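Local coordinates for protein polymeric immunoglobulin receptor (Mus musculus, PDB 4NOB) that probably binds polymeric immunoglobulins as an epithelial receptor through Ig-like domains of which this is the first, and carries them across the epithelium into secretions, at residues 15-18 / 19-22. Residues are numbered along the deposited sequence; the frame is centred on the assembly and turned at random.
Sequences SSIE and GDSV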
# COMPACT_ATOMS: atom_id res chain seq x y z
N SER A 15 -10.44 -5.57 -3.80
CA SER A 15 -11.23 -5.41 -5.04
C SER A 15 -11.94 -4.06 -4.96
O SER A 15 -12.53 -3.74 -3.92
CB SER A 15 -12.27 -6.46 -5.12
OG SER A 15 -11.64 -7.72 -5.22
N SER A 16 -11.90 -3.28 -6.03
CA SER A 16 -12.57 -2.00 -6.11
C SER A 16 -13.07 -1.80 -7.52
O SER A 16 -12.90 -2.66 -8.42
CB SER A 16 -11.57 -0.92 -5.77
OG SER A 16 -12.29 0.28 -5.43
N ILE A 17 -13.78 -0.68 -7.71
CA ILE A 17 -14.27 -0.22 -8.99
C ILE A 17 -13.67 1.12 -9.31
O ILE A 17 -13.37 1.96 -8.42
CB ILE A 17 -15.80 -0.11 -8.91
CG1 ILE A 17 -16.44 -1.48 -8.57
CG2 ILE A 17 -16.37 0.41 -10.18
CD1 ILE A 17 -16.15 -2.52 -9.59
N GLU A 18 -13.53 1.42 -10.58
CA GLU A 18 -13.02 2.72 -11.01
C GLU A 18 -13.78 3.87 -10.40
O GLU A 18 -15.02 3.85 -10.36
CB GLU A 18 -13.07 2.95 -12.54
CG GLU A 18 -12.26 2.09 -13.45
CD GLU A 18 -11.80 2.91 -14.65
OE1 GLU A 18 -12.68 3.59 -15.29
OE2 GLU A 18 -10.63 2.83 -15.02
N GLY A 19 -13.02 4.79 -9.84
CA GLY A 19 -13.57 5.95 -9.12
C GLY A 19 -13.55 5.85 -7.63
O GLY A 19 -13.67 6.92 -6.97
N ASP A 20 -13.48 4.63 -7.09
CA ASP A 20 -13.49 4.31 -5.72
C ASP A 20 -12.15 4.78 -5.10
O ASP A 20 -11.10 5.02 -5.79
CB ASP A 20 -13.56 2.80 -5.47
CG ASP A 20 -14.93 2.14 -5.53
OD1 ASP A 20 -15.92 2.81 -5.70
OD2 ASP A 20 -14.88 0.83 -5.30
N SER A 21 -12.14 4.73 -3.77
CA SER A 21 -11.02 4.85 -2.88
C SER A 21 -10.88 3.57 -2.10
O SER A 21 -11.88 2.87 -1.79
CB SER A 21 -11.26 5.97 -1.90
OG SER A 21 -11.41 7.25 -2.47
N VAL A 22 -9.64 3.29 -1.71
CA VAL A 22 -9.37 2.21 -0.80
C VAL A 22 -8.49 2.66 0.37
O VAL A 22 -7.81 3.68 0.30
CB VAL A 22 -8.71 1.01 -1.41
CG1 VAL A 22 -9.63 0.31 -2.38
CG2 VAL A 22 -7.39 1.41 -2.02
O HOH W 1 -17.03 4.39 -8.55
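Ile17 N donates to Asp20 OD2 at 3.0 Å along a nearly straight bond (165°), arriving from above the carboxylate plane. A probable second donor to the same oxygen, Ser16 OG, is modelled 2.7 Å from Asp20 OD2, but the hydroxyl sits too near another atom for its exact place to be trusted. Asp20 suits this position because its short side chain, with CG beside its own backbone N (chi1 -83°), turns the carboxylate back over the chain that precedes it. At the same residue, the main chain closes the turn: Asp20 N donates to Ile17 O at 3.0 Å, making a type II beta turn with Glu18 and Gly19 at its corners. Gly19 has a positive phi of 102°, where a CB would press on Glu18 O, so the lack of a side chain fits. The side chain of Glu18 starts out away from 19-22, and its OE2 accepts a bond from Gln88 N. A water donates to Glu18 O at 2.8 Å and, weakly, to Asp20 OD1. Farther along, Val22 CG1 packs against Ser16 CB at 4.1 Å, and Leu86 borders both side chains. The whole is a type II turn in the connection from the A' strand (13-17, parallel to G, 105-114) to the B strand (22-27) of the other sheet of the V-set sandwich.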